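Local coordinates for protein benzoylformate Decarboxylase (PDB 4K9Q) that binds thiamine diphosphate and a magnesium ion and probably catalyses the decarboxylation of benzoylformate to benzaldehyde, at residues Phe9-Lys14 against Ala138-Tyr143; Glu133-Ala138 against Leu160-Lys165; Val268-Pro273 against Ser313-Phe318; Leu496-Leu501 against Lys505-Glu510. All blocks are in the same frame, centred on the assembly; numbering follows the deposited sequence.

Contact 1. Residues Phe9-Lys14 against Ala138-Tyr143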
loop_
_atom_site.group_PDB
_atom_site.type_symbol
_atom_site.label_atom_id
_atom_site.label_comp_id
_atom_site.label_asym_id
_atom_site.label_seq_id
_atom_site.Cartn_x
_atom_site.Cartn_y
_atom_site.Cartn_z
ATOM N N PHE A 9 -30.417 -4.498 -0.783
ATOM C CA PHE A 9 -31.062 -4.886 -2.025
ATOM C C PHE A 9 -32.060 -3.816 -2.477
ATOM O O PHE A 9 -32.172 -3.535 -3.678
ATOM C CB PHE A 9 -31.697 -6.279 -1.920
ATOM C CG PHE A 9 -30.730 -7.392 -2.205
ATOM C CD1 PHE A 9 -30.559 -7.862 -3.497
ATOM C CD2 PHE A 9 -29.976 -7.954 -1.187
ATOM C CE1 PHE A 9 -29.653 -8.883 -3.767
ATOM C CE2 PHE A 9 -29.071 -8.971 -1.451
ATOM C CZ PHE A 9 -28.911 -9.434 -2.742
ATOM N N ASP A 10 -32.739 -3.183 -1.523
ATOM C CA ASP A 10 -33.634 -2.074 -1.865
ATOM C C ASP A 10 -32.881 -0.887 -2.484
ATOM O O ASP A 10 -33.358 -0.265 -3.436
ATOM C CB ASP A 10 -34.455 -1.625 -0.660
ATOM C CG ASP A 10 -35.755 -2.409 -0.508
ATOM O OD1 ASP A 10 -36.171 -3.105 -1.466
ATOM O OD2 ASP A 10 -36.368 -2.308 0.573
ATOM N N LEU A 11 -31.702 -0.576 -1.951
ATOM C CA LEU A 11 -30.848 0.441 -2.565
ATOM C C LEU A 11 -30.477 0.057 -3.996
ATOM O O LEU A 11 -30.552 0.872 -4.915
ATOM C CB LEU A 11 -29.582 0.672 -1.728
ATOM C CG LEU A 11 -28.524 1.573 -2.371
ATOM C CD1 LEU A 11 -29.037 3.006 -2.479
ATOM C CD2 LEU A 11 -27.238 1.535 -1.570
ATOM N N LEU A 12 -30.078 -1.195 -4.185
ATOM C CA LEU A 12 -29.655 -1.651 -5.496
ATOM C C LEU A 12 -30.806 -1.550 -6.492
ATOM O O LEU A 12 -30.600 -1.202 -7.648
ATOM C CB LEU A 12 -29.082 -3.069 -5.408
ATOM C CG LEU A 12 -27.743 -3.146 -4.664
ATOM C CD1 LEU A 12 -27.311 -4.594 -4.485
ATOM C CD2 LEU A 12 -26.659 -2.332 -5.386
ATOM N N ARG A 13 -32.028 -1.823 -6.035
ATOM C CA ARG A 13 -33.202 -1.621 -6.884
ATOM C C ARG A 13 -33.333 -0.164 -7.301
ATOM O O ARG A 13 -33.561 0.134 -8.474
ATOM C CB ARG A 13 -34.478 -2.039 -6.152
ATOM C CG ARG A 13 -34.656 -3.525 -6.075
ATOM C CD ARG A 13 -35.971 -3.882 -5.385
ATOM N NE ARG A 13 -36.050 -5.323 -5.241
ATOM C CZ ARG A 13 -35.710 -5.980 -4.145
ATOM N NH1 ARG A 13 -35.295 -5.321 -3.071
ATOM N NH2 ARG A 13 -35.790 -7.300 -4.127
ATOM N N LYS A 14 -33.192 0.738 -6.335
ATOM C CA LYS A 14 -33.283 2.165 -6.596
ATOM C C LYS A 14 -32.211 2.624 -7.589
ATOM O O LYS A 14 -32.485 3.433 -8.479
ATOM C CB LYS A 14 -33.180 2.939 -5.278
ATOM C CG LYS A 14 -33.208 4.448 -5.419
ATOM C CD LYS A 14 -34.516 4.927 -6.010
ATOM C CE LYS A 14 -34.635 6.443 -5.893
ATOM N NZ LYS A 14 -35.953 6.921 -6.404
ATOM N N ALA A 138 -22.019 2.155 2.166
ATOM C CA ALA A 138 -20.798 1.771 1.445
ATOM C C ALA A 138 -21.110 1.374 -0.001
ATOM O O ALA A 138 -20.342 1.689 -0.931
ATOM C CB ALA A 138 -20.064 0.653 2.179
ATOM N N PHE A 139 -22.237 0.690 -0.203
ATOM C CA PHE A 139 -22.694 0.418 -1.561
ATOM C C PHE A 139 -22.999 1.708 -2.333
ATOM O O PHE A 139 -22.666 1.827 -3.520
ATOM C CB PHE A 139 -23.895 -0.533 -1.568
ATOM C CG PHE A 139 -23.511 -1.993 -1.589
ATOM C CD1 PHE A 139 -23.435 -2.682 -2.790
ATOM C CD2 PHE A 139 -23.215 -2.664 -0.412
ATOM C CE1 PHE A 139 -23.083 -4.038 -2.826
ATOM C CE2 PHE A 139 -22.868 -4.023 -0.435
ATOM C CZ PHE A 139 -22.800 -4.705 -1.646
ATOM N N MET A 140 -23.631 2.679 -1.671
ATOM C CA MET A 140 -23.880 3.955 -2.336
ATOM C C MET A 140 -22.569 4.668 -2.699
ATOM O O MET A 140 -22.426 5.186 -3.805
ATOM C CB MET A 140 -24.755 4.874 -1.481
ATOM C CG MET A 140 -25.148 6.156 -2.207
ATOM S SD MET A 140 -26.152 5.849 -3.669
ATOM C CE MET A 140 -25.163 6.640 -4.942
ATOM N N ARG A 141 -21.623 4.711 -1.764
ATOM C CA ARG A 141 -20.328 5.334 -2.048
ATOM C C ARG A 141 -19.602 4.564 -3.148
ATOM O O ARG A 141 -18.925 5.154 -3.983
ATOM C CB ARG A 141 -19.471 5.415 -0.782
ATOM C CG ARG A 141 -18.095 6.056 -0.995
ATOM C CD ARG A 141 -17.429 6.418 0.334
ATOM N NE ARG A 141 -16.057 6.852 0.094
ATOM C CZ ARG A 141 -15.123 6.993 1.029
ATOM N NH1 ARG A 141 -15.393 6.764 2.311
ATOM N NH2 ARG A 141 -13.906 7.387 0.672
ATOM N N ALA A 142 -19.740 3.239 -3.142
ATOM C CA ALA A 142 -19.146 2.410 -4.198
ATOM C C ALA A 142 -19.709 2.798 -5.574
ATOM O O ALA A 142 -18.953 3.038 -6.522
ATOM C CB ALA A 142 -19.376 0.915 -3.912
ATOM N N TYR A 143 -21.033 2.878 -5.671
ATOM C CA TYR A 143 -21.692 3.273 -6.909
ATOM C C TYR A 143 -21.240 4.667 -7.354
ATOM O O TYR A 143 -20.894 4.872 -8.518
ATOM C CB TYR A 143 -23.219 3.254 -6.722
ATOM C CG TYR A 143 -24.011 3.675 -7.945
ATOM C CD1 TYR A 143 -24.136 5.015 -8.296
ATOM C CD2 TYR A 143 -24.665 2.731 -8.732
ATOM C CE1 TYR A 143 -24.861 5.400 -9.406
ATOM C CE2 TYR A 143 -25.390 3.109 -9.846
ATOM C CZ TYR A 143 -25.484 4.449 -10.181
ATOM O OH TYR A 143 -26.218 4.819 -11.290
#
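Leu11 reaches across to Phe139 and Met140 where helix 4-15 runs beside helix 135-147, the two short segments 10.5 Å apart at closest approach and 28° off parallel. Its CB aims at the partner helix but makes no close approach itself, and CG likewise serves only to place the branches. With CG anti to the backbone N (chi1 172°) the two methyls are carried across the gap. CD2 does most of the touching: it settles 3.9 Å from Phe139 CB and 3.8 Å from Met140 N, and Met140 CB adds a looser approach at 4.2 Å. The other methyl, Leu11 CD1, lies 4.2 Å from Met140 SD, which the bent Met140 chain brings round. Both helices belong to the N-terminal region of the subunit, an alpha/beta unit built on a six-stranded parallel sheet, and Phe139 packs on Leu156 and Leu158 of strand 154-159. Leu12 turns its own CD2 to the same ring, meeting Phe139 CD1 at 4.2 Å from an oblique direction. The four touching residues are buried, and their side chains meet by van der Waals packing without a hydrogen bond between the segments. Away from this seam, Arg13 makes a salt bridge to Asp38, while Arg141 forms one with Glu107 of the second subunit.

Contact 2. Residues Glu133-Ala138 against Leu160-Lys165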
loop_
_atom_site.group_PDB
_atom_site.type_symbol
_atom_site.label_atom_id
_atom_site.label_comp_id
_atom_site.label_asym_id
_atom_site.label_seq_id
_atom_site.Cartn_x
_atom_site.Cartn_y
_atom_site.Cartn_z
ATOM N N GLU A 133 -23.993 -1.405 10.090
ATOM C CA GLU A 133 -24.813 -0.230 9.805
ATOM C C GLU A 133 -24.348 0.546 8.569
ATOM O O GLU A 133 -25.153 1.204 7.900
ATOM C CB GLU A 133 -24.844 0.708 11.016
ATOM C CG GLU A 133 -25.693 0.219 12.188
ATOM C CD GLU A 133 -24.981 -0.776 13.101
ATOM O OE1 GLU A 133 -23.841 -1.196 12.798
ATOM O OE2 GLU A 133 -25.571 -1.145 14.138
ATOM N N ASP A 134 -23.053 0.472 8.266
ATOM C CA ASP A 134 -22.479 1.233 7.165
ATOM C C ASP A 134 -22.535 0.532 5.815
ATOM O O ASP A 134 -22.139 1.118 4.799
ATOM C CB ASP A 134 -21.023 1.579 7.464
ATOM C CG ASP A 134 -20.876 2.454 8.700
ATOM O OD1 ASP A 134 -21.750 3.317 8.938
ATOM O OD2 ASP A 134 -19.888 2.269 9.435
ATOM N N VAL A 135 -23.021 -0.711 5.782
ATOM C CA VAL A 135 -22.971 -1.472 4.531
ATOM C C VAL A 135 -23.778 -0.832 3.385
ATOM O O VAL A 135 -23.251 -0.669 2.279
ATOM C CB VAL A 135 -23.304 -2.981 4.736
ATOM C CG1 VAL A 135 -23.480 -3.691 3.382
ATOM C CG2 VAL A 135 -22.225 -3.649 5.591
ATOM N N PRO A 136 -25.051 -0.470 3.633
ATOM C CA PRO A 136 -25.809 0.183 2.558
ATOM C C PRO A 136 -25.128 1.460 2.080
ATOM O O PRO A 136 -24.990 1.654 0.869
ATOM C CB PRO A 136 -27.162 0.493 3.209
ATOM C CG PRO A 136 -27.280 -0.512 4.328
ATOM C CD PRO A 136 -25.877 -0.696 4.837
ATOM N N GLY A 137 -24.688 2.305 3.010
ATOM C CA GLY A 137 -23.982 3.517 2.627
ATOM C C GLY A 137 -22.705 3.255 1.849
ATOM O O GLY A 137 -22.337 4.049 0.983
ATOM N N ALA A 138 -22.019 2.155 2.166
ATOM C CA ALA A 138 -20.798 1.771 1.445
ATOM C C ALA A 138 -21.110 1.374 -0.001
ATOM O O ALA A 138 -20.342 1.689 -0.931
ATOM C CB ALA A 138 -20.064 0.653 2.179
ATOM N N LEU A 160 -19.358 -11.728 6.589
ATOM C CA LEU A 160 -20.563 -12.514 6.308
ATOM C C LEU A 160 -21.673 -12.311 7.329
ATOM O O LEU A 160 -22.850 -12.509 7.026
ATOM C CB LEU A 160 -20.213 -14.004 6.204
ATOM C CG LEU A 160 -19.772 -14.676 7.506
ATOM C CD1 LEU A 160 -20.980 -15.318 8.180
ATOM C CD2 LEU A 160 -18.705 -15.719 7.215
ATOM N N ASP A 161 -21.285 -11.929 8.536
ATOM C CA ASP A 161 -22.242 -11.769 9.627
ATOM C C ASP A 161 -23.018 -10.454 9.584
ATOM O O ASP A 161 -23.976 -10.284 10.341
ATOM C CB ASP A 161 -21.558 -11.950 10.995
ATOM C CG ASP A 161 -20.381 -10.990 11.221
ATOM O OD1 ASP A 161 -19.605 -10.709 10.278
ATOM O OD2 ASP A 161 -20.217 -10.532 12.378
ATOM N N ASP A 162 -22.624 -9.529 8.708
ATOM C CA ASP A 162 -23.278 -8.221 8.674
ATOM C C ASP A 162 -24.716 -8.307 8.153
ATOM O O ASP A 162 -25.589 -7.549 8.593
ATOM C CB ASP A 162 -22.511 -7.237 7.784
ATOM C CG ASP A 162 -21.194 -6.764 8.395
ATOM O OD1 ASP A 162 -20.863 -7.129 9.543
ATOM O OD2 ASP A 162 -20.493 -6.002 7.701
ATOM N N TRP A 163 -24.952 -9.220 7.212
ATOM C CA TRP A 163 -26.167 -9.209 6.409
ATOM C C TRP A 163 -27.460 -9.384 7.190
ATOM O O TRP A 163 -28.480 -8.801 6.824
ATOM C CB TRP A 163 -26.076 -10.250 5.284
ATOM C CG TRP A 163 -24.970 -9.930 4.342
ATOM C CD1 TRP A 163 -23.776 -10.587 4.210
ATOM C CD2 TRP A 163 -24.932 -8.837 3.418
ATOM N NE1 TRP A 163 -23.006 -9.972 3.249
ATOM C CE2 TRP A 163 -23.692 -8.897 2.749
ATOM C CE3 TRP A 163 -25.828 -7.811 3.092
ATOM C CZ2 TRP A 163 -23.329 -7.971 1.772
ATOM C CZ3 TRP A 163 -25.468 -6.904 2.116
ATOM C CH2 TRP A 163 -24.229 -6.988 1.470
ATOM N N GLU A 164 -27.412 -10.183 8.251
ATOM C CA GLU A 164 -28.602 -10.490 9.046
ATOM C C GLU A 164 -28.846 -9.488 10.170
ATOM O O GLU A 164 -29.829 -9.607 10.907
ATOM C CB GLU A 164 -28.474 -11.882 9.666
ATOM C CG GLU A 164 -27.340 -11.985 10.681
ATOM C CD GLU A 164 -27.245 -13.355 11.332
ATOM O OE1 GLU A 164 -26.308 -13.561 12.130
ATOM O OE2 GLU A 164 -28.099 -14.223 11.052
ATOM N N LYS A 165 -27.949 -8.522 10.334
ATOM C CA LYS A 165 -28.103 -7.546 11.420
ATOM C C LYS A 165 -29.283 -6.607 11.155
ATOM O O LYS A 165 -29.456 -6.103 10.043
ATOM C CB LYS A 165 -26.822 -6.725 11.615
ATOM C CG LYS A 165 -25.566 -7.538 11.972
ATOM C CD LYS A 165 -25.701 -8.215 13.333
ATOM C CE LYS A 165 -24.376 -8.798 13.803
ATOM N NZ LYS A 165 -24.116 -10.098 13.155
#
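Val135 and Asp162 bring their CA atoms to 7.9 Å, the nearest CA pair between the first turn of helix 135-147 and the bend that follows strand 154-159. Residues 135-138 are helical, and Ala138 N bonds back to Asp134 O at 2.8 Å. On the other side the chain has helical torsions through Trp163 without regular bonding and closes in a type I beta turn from Asp162 to Lys165, with Lys165 N donating to Asp162 O at 3.1 Å. Val135 points into this bend and divides its methyls between two neighbours. CG1, anti to the backbone N (chi1 170°), touches the far end of the Trp163 indole, 3.9 Å from CH2 and 4.0 Å from CZ3, approaching obliquely. Val135 CG2 sits 3.6 Å from Asp162 OD2. Val135 thus packs the start of the helix against the bend; in the N-terminal alpha/beta unit this helix links the adjacent parallel strands 126-127 and 154-159. Trp163 leaves the backbone pointing away from Val135, and its large ring swings back over to it, meeting Phe31 as well. The Asp162 carboxylate beside the valine is buried; OD2 is paired with Arg101 in a salt bridge, which probably favours the charged form of this group. Within the bend, Lys165 curls back so that NZ donates to Asp161 O at 2.8 Å, from 43° above the carbonyl plane, while its pairing with the Asp161 carboxylate is long.

Contact 3. Residues Val268-Pro273 against Ser313-Phe318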
loop_
_atom_site.group_PDB
_atom_site.type_symbol
_atom_site.label_atom_id
_atom_site.label_comp_id
_atom_site.label_asym_id
_atom_site.label_seq_id
_atom_site.Cartn_x
_atom_site.Cartn_y
_atom_site.Cartn_z
ATOM N N VAL A 268 -4.283 16.182 -33.547
ATOM C CA VAL A 268 -5.375 16.371 -32.603
ATOM C C VAL A 268 -5.897 15.014 -32.115
ATOM O O VAL A 268 -6.562 14.284 -32.858
ATOM C CB VAL A 268 -6.523 17.183 -33.232
ATOM C CG1 VAL A 268 -7.624 17.442 -32.202
ATOM C CG2 VAL A 268 -5.999 18.510 -33.779
ATOM N N VAL A 269 -5.588 14.679 -30.865
ATOM C CA VAL A 269 -5.976 13.387 -30.300
ATOM C C VAL A 269 -7.185 13.541 -29.388
ATOM O O VAL A 269 -7.114 14.245 -28.377
ATOM C CB VAL A 269 -4.818 12.780 -29.479
ATOM C CG1 VAL A 269 -5.178 11.376 -28.994
ATOM C CG2 VAL A 269 -3.522 12.768 -30.308
ATOM N N ILE A 270 -8.289 12.886 -29.731
ATOM C CA ILE A 270 -9.505 12.990 -28.929
ATOM C C ILE A 270 -9.902 11.640 -28.336
ATOM O O ILE A 270 -10.199 10.697 -29.073
ATOM C CB ILE A 270 -10.674 13.583 -29.760
ATOM C CG1 ILE A 270 -10.284 14.963 -30.305
ATOM C CG2 ILE A 270 -11.934 13.702 -28.910
ATOM C CD1 ILE A 270 -11.358 15.590 -31.159
ATOM N N GLY A 271 -9.891 11.546 -27.006
ATOM C CA GLY A 271 -10.415 10.369 -26.319
ATOM C C GLY A 271 -9.460 9.187 -26.222
ATOM O O GLY A 271 -9.885 8.021 -26.161
ATOM N N ALA A 272 -8.166 9.485 -26.189
ATOM C CA ALA A 272 -7.138 8.451 -26.185
ATOM C C ALA A 272 -5.932 8.838 -25.346
ATOM O O ALA A 272 -5.633 10.023 -25.182
ATOM C CB ALA A 272 -6.675 8.187 -27.611
ATOM N N PRO A 273 -5.208 7.828 -24.850
ATOM C CA PRO A 273 -3.852 8.036 -24.331
ATOM C C PRO A 273 -2.941 8.574 -25.434
ATOM O O PRO A 273 -3.174 8.360 -26.633
ATOM C CB PRO A 273 -3.384 6.617 -23.972
ATOM C CG PRO A 273 -4.632 5.783 -23.908
ATOM C CD PRO A 273 -5.588 6.402 -24.875
ATOM N N SER A 313 -11.629 16.193 -20.335
ATOM C CA SER A 313 -13.031 16.363 -20.688
ATOM C C SER A 313 -13.636 15.068 -21.199
ATOM O O SER A 313 -12.963 14.273 -21.860
ATOM C CB SER A 313 -13.180 17.423 -21.786
ATOM O OG SER A 313 -14.533 17.587 -22.150
ATOM N N ASP A 314 -14.916 14.880 -20.907
ATOM C CA ASP A 314 -15.723 13.908 -21.628
ATOM C C ASP A 314 -15.584 14.186 -23.126
ATOM O O ASP A 314 -15.613 15.343 -23.557
ATOM C CB ASP A 314 -17.190 14.043 -21.219
ATOM C CG ASP A 314 -18.081 13.034 -21.901
ATOM O OD1 ASP A 314 -18.199 11.903 -21.377
ATOM O OD2 ASP A 314 -18.677 13.369 -22.951
ATOM N N SER A 315 -15.425 13.139 -23.928
ATOM C CA SER A 315 -15.223 13.330 -25.359
ATOM C C SER A 315 -16.414 14.001 -26.034
ATOM O O SER A 315 -16.247 14.874 -26.886
ATOM C CB SER A 315 -14.951 11.989 -26.045
ATOM O OG SER A 315 -13.574 11.671 -25.966
ATOM N N LYS A 316 -17.616 13.577 -25.666
ATOM C CA LYS A 316 -18.812 14.135 -26.284
ATOM C C LYS A 316 -18.928 15.627 -25.973
ATOM O O LYS A 316 -19.150 16.445 -26.875
ATOM C CB LYS A 316 -20.070 13.386 -25.837
ATOM C CG LYS A 316 -21.279 13.705 -26.702
ATOM C CD LYS A 316 -22.481 12.866 -26.338
ATOM C CE LYS A 316 -23.648 13.204 -27.257
ATOM N NZ LYS A 316 -24.904 12.542 -26.829
ATOM N N LEU A 317 -18.767 15.978 -24.703
ATOM C CA LEU A 317 -18.865 17.373 -24.295
ATOM C C LEU A 317 -17.822 18.228 -25.017
ATOM O O LEU A 317 -18.129 19.331 -25.471
ATOM C CB LEU A 317 -18.727 17.506 -22.785
ATOM C CG LEU A 317 -19.887 16.848 -22.040
ATOM C CD1 LEU A 317 -19.778 17.092 -20.552
ATOM C CD2 LEU A 317 -21.207 17.376 -22.561
ATOM N N PHE A 318 -16.599 17.718 -25.149
ATOM C CA PHE A 318 -15.584 18.470 -25.883
ATOM C C PHE A 318 -15.932 18.643 -27.358
ATOM O O PHE A 318 -15.833 19.739 -27.893
ATOM C CB PHE A 318 -14.197 17.843 -25.797
ATOM C CG PHE A 318 -13.199 18.536 -26.678
ATOM C CD1 PHE A 318 -12.574 19.704 -26.251
ATOM C CD2 PHE A 318 -12.941 18.067 -27.957
ATOM C CE1 PHE A 318 -11.673 20.367 -27.079
ATOM C CE2 PHE A 318 -12.053 18.721 -28.785
ATOM C CZ PHE A 318 -11.416 19.870 -28.345
#
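Gly271, just past the end of strand 266-270, comes within 5.7 Å of Ser315, in the first turn of helix 315-323, measured between CA atoms. With no side chain on Gly271, Ser315 OG lies against its backbone, 3.4 Å from Gly271 CA. Ile270 spans both ends of the contact: CG2 stands 3.9 Å from Ser315 OG, while CD1 reaches Phe318 CE2 at 4.0 Å, coming in at the edge of the ring near its plane. Phe318 extends from the helix with CG anti to the backbone N (chi1 174°), which turns the ring toward Ile270; the ring also packs on Val295 of the neighbouring strand 291-296. Asp314 caps the helix: its OD2 accepts from Leu317 N at 3.1 Å through its anti lone pair. Asp314 O is gripped twice, by Ser313 OG at 2.9 Å and by Phe318 N at 3.0 Å. In this Rossmann-like central domain, strand and helix therefore meet through apolar packing and one hydroxyl-to-glycine contact. No hydrogen bond joins the segments; the helix start is fixed by bonds inside 313-318, with Gln149 holding Asp314 OD1, and the buried carboxylate there is probably stabilised by the helix end.

Contact 4. Residues Leu496-Leu501 against Lys505-Glu510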
loop_
_atom_site.group_PDB
_atom_site.type_symbol
_atom_site.label_atom_id
_atom_site.label_comp_id
_atom_site.label_asym_id
_atom_site.label_seq_id
_atom_site.Cartn_x
_atom_site.Cartn_y
_atom_site.Cartn_z
ATOM N N LEU A 496 -17.378 -27.889 -33.352
ATOM C CA LEU A 496 -16.853 -28.692 -34.448
ATOM C C LEU A 496 -15.644 -28.028 -35.071
ATOM O O LEU A 496 -15.409 -26.826 -34.894
ATOM C CB LEU A 496 -17.919 -28.930 -35.518
ATOM C CG LEU A 496 -18.117 -27.795 -36.519
ATOM C CD1 LEU A 496 -18.855 -28.291 -37.769
ATOM C CD2 LEU A 496 -18.862 -26.674 -35.848
ATOM N N LYS A 497 -14.878 -28.828 -35.798
ATOM C CA LYS A 497 -13.719 -28.355 -36.534
ATOM C C LYS A 497 -14.024 -28.362 -38.029
ATOM O O LYS A 497 -14.606 -29.326 -38.545
ATOM C CB LYS A 497 -12.534 -29.269 -36.236
ATOM C CG LYS A 497 -11.225 -28.851 -36.882
ATOM C CD LYS A 497 -10.076 -29.673 -36.288
ATOM C CE LYS A 497 -8.755 -29.369 -36.954
ATOM N NZ LYS A 497 -7.679 -30.297 -36.497
ATOM N N VAL A 498 -13.652 -27.293 -38.722
ATOM C CA VAL A 498 -13.873 -27.210 -40.170
ATOM C C VAL A 498 -12.527 -27.236 -40.887
ATOM O O VAL A 498 -11.550 -26.709 -40.376
ATOM C CB VAL A 498 -14.695 -25.964 -40.557
ATOM C CG1 VAL A 498 -16.101 -26.029 -39.934
ATOM C CG2 VAL A 498 -13.983 -24.686 -40.129
ATOM N N GLU A 499 -12.469 -27.861 -42.060
ATOM C CA GLU A 499 -11.193 -28.008 -42.766
ATOM C C GLU A 499 -11.154 -27.283 -44.106
ATOM O O GLU A 499 -10.107 -27.235 -44.754
ATOM C CB GLU A 499 -10.856 -29.488 -42.978
ATOM C CG GLU A 499 -10.669 -30.296 -41.696
ATOM C CD GLU A 499 -9.342 -30.021 -41.010
ATOM O OE1 GLU A 499 -8.488 -29.326 -41.602
ATOM O OE2 GLU A 499 -9.150 -30.500 -39.872
ATOM N N THR A 500 -12.293 -26.750 -44.538
ATOM C CA THR A 500 -12.331 -25.962 -45.773
ATOM C C THR A 500 -13.149 -24.704 -45.577
ATOM O O THR A 500 -13.944 -24.612 -44.639
ATOM C CB THR A 500 -12.979 -26.734 -46.947
ATOM O OG1 THR A 500 -14.385 -26.883 -46.711
ATOM C CG2 THR A 500 -12.327 -28.109 -47.147
ATOM N N LEU A 501 -12.980 -23.750 -46.484
ATOM C CA LEU A 501 -13.755 -22.512 -46.423
ATOM C C LEU A 501 -15.249 -22.751 -46.669
ATOM O O LEU A 501 -16.086 -22.045 -46.118
ATOM C CB LEU A 501 -13.191 -21.468 -47.390
ATOM C CG LEU A 501 -11.773 -20.975 -47.080
ATOM C CD1 LEU A 501 -11.322 -19.980 -48.139
ATOM C CD2 LEU A 501 -11.696 -20.337 -45.686
ATOM N N LYS A 505 -18.195 -21.806 -44.056
ATOM C CA LYS A 505 -19.418 -21.084 -44.378
ATOM C C LYS A 505 -20.633 -21.799 -43.798
ATOM O O LYS A 505 -21.489 -21.183 -43.159
ATOM C CB LYS A 505 -19.574 -20.910 -45.890
ATOM C CG LYS A 505 -20.920 -20.331 -46.295
ATOM C CD LYS A 505 -21.055 -20.249 -47.799
ATOM C CE LYS A 505 -22.455 -19.798 -48.174
ATOM N NZ LYS A 505 -22.627 -19.709 -49.649
ATOM N N THR A 506 -20.704 -23.107 -44.015
ATOM C CA THR A 506 -21.841 -23.890 -43.540
ATOM C C THR A 506 -21.954 -23.838 -42.020
ATOM O O THR A 506 -23.042 -23.652 -41.471
ATOM C CB THR A 506 -21.736 -25.354 -43.979
ATOM O OG1 THR A 506 -21.689 -25.409 -45.410
ATOM C CG2 THR A 506 -22.938 -26.146 -43.481
ATOM N N ALA A 507 -20.830 -24.022 -41.340
ATOM C CA ALA A 507 -20.831 -24.022 -39.878
ATOM C C ALA A 507 -21.218 -22.652 -39.306
ATOM O O ALA A 507 -21.948 -22.561 -38.310
ATOM C CB ALA A 507 -19.476 -24.464 -39.354
ATOM N N TYR A 508 -20.723 -21.596 -39.942
ATOM C CA TYR A 508 -20.971 -20.243 -39.476
ATOM C C TYR A 508 -22.438 -19.856 -39.652
ATOM O O TYR A 508 -23.059 -19.305 -38.738
ATOM C CB TYR A 508 -20.031 -19.261 -40.184
ATOM C CG TYR A 508 -20.154 -17.825 -39.714
ATOM C CD1 TYR A 508 -20.077 -17.494 -38.358
ATOM C CD2 TYR A 508 -20.345 -16.793 -40.632
ATOM C CE1 TYR A 508 -20.182 -16.173 -37.940
ATOM C CE2 TYR A 508 -20.449 -15.479 -40.223
ATOM C CZ TYR A 508 -20.375 -15.174 -38.873
ATOM O OH TYR A 508 -20.478 -13.857 -38.464
ATOM N N LEU A 509 -23.000 -20.158 -40.821
ATOM C CA LEU A 509 -24.430 -19.923 -41.046
ATOM C C LEU A 509 -25.289 -20.699 -40.039
ATOM O O LEU A 509 -26.255 -20.164 -39.478
ATOM C CB LEU A 509 -24.808 -20.297 -42.484
ATOM C CG LEU A 509 -24.184 -19.366 -43.524
ATOM C CD1 LEU A 509 -24.590 -19.784 -44.922
ATOM C CD2 LEU A 509 -24.575 -17.914 -43.262
ATOM N N GLU A 510 -24.921 -21.950 -39.789
ATOM C CA GLU A 510 -25.614 -22.749 -38.786
ATOM C C GLU A 510 -25.535 -22.100 -37.397
ATOM O O GLU A 510 -26.538 -21.991 -36.695
ATOM C CB GLU A 510 -25.053 -24.169 -38.743
ATOM C CG GLU A 510 -25.733 -25.066 -37.715
ATOM C CD GLU A 510 -25.416 -26.536 -37.918
ATOM O OE1 GLU A 510 -25.083 -26.922 -39.059
ATOM O OE2 GLU A 510 -25.499 -27.305 -36.934
#
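Leu501 and Lys505 meet at a peptide carbonyl, the flat group through which the segments bond; no aromatic ring takes part across them. Lys505 N donates to Leu501 O at 3.0 Å, tilted 30° from the carbonyl plane instead of lying over its face, with a fairly straight N-H...O angle of 159°. Lys505 CB rests 3.7 Å from the same oxygen, and beyond it the extended lysine chain leads away. This bond closes the first turn of helix 501-513, whose start is capped by Thr500, its OG1 accepting from Glu503 N. Farther along, the contact becomes apolar. Ala507 CB points at the strand side and receives Val498 CG1 at 3.8 Å; both methyls of Leu496, CD1 and CD2, lie 4.2 Å from it. Leu496 reaches there from the crowded position, CG between its backbone N and carbonyl carbon (chi1 82°), on the more exposed border. Val498 is buried and also packs on Ile520 and Val522 of strand 517-523. Leu501 turns its side chain the other way, onto Val355 and Val358 of helix 352-361. Strand 494-497 is the outermost strand at this end of the C-terminal parallel sheet, and with helix 501-513 and strand 517-523 it makes a classic beta-alpha-beta crossover, in which the helix packs over the strand it follows.

Contacts 1 and 2 share helix 135-147 and touch directly: Leu11 CD2 lies 3.3 Å from Pro136 O, and Phe139 CE2 3.8 Å from Trp163 CH2, so the helix seam of contact 1 runs into the bend of contact 2. Contact 3 stands in the central domain, about 30 Å from contact 1 between centres, and contact 4 in the C-terminal region, about 41 Å from contact 3. The first three are buried, whereas contact 4 is partly open at a sheet edge. Contact 1 is apolar packing, contacts 2 and 3 add one polar group each to theirs, and contact 4 alone includes a hydrogen bond between its segments, a helical bond, because they are close in sequence.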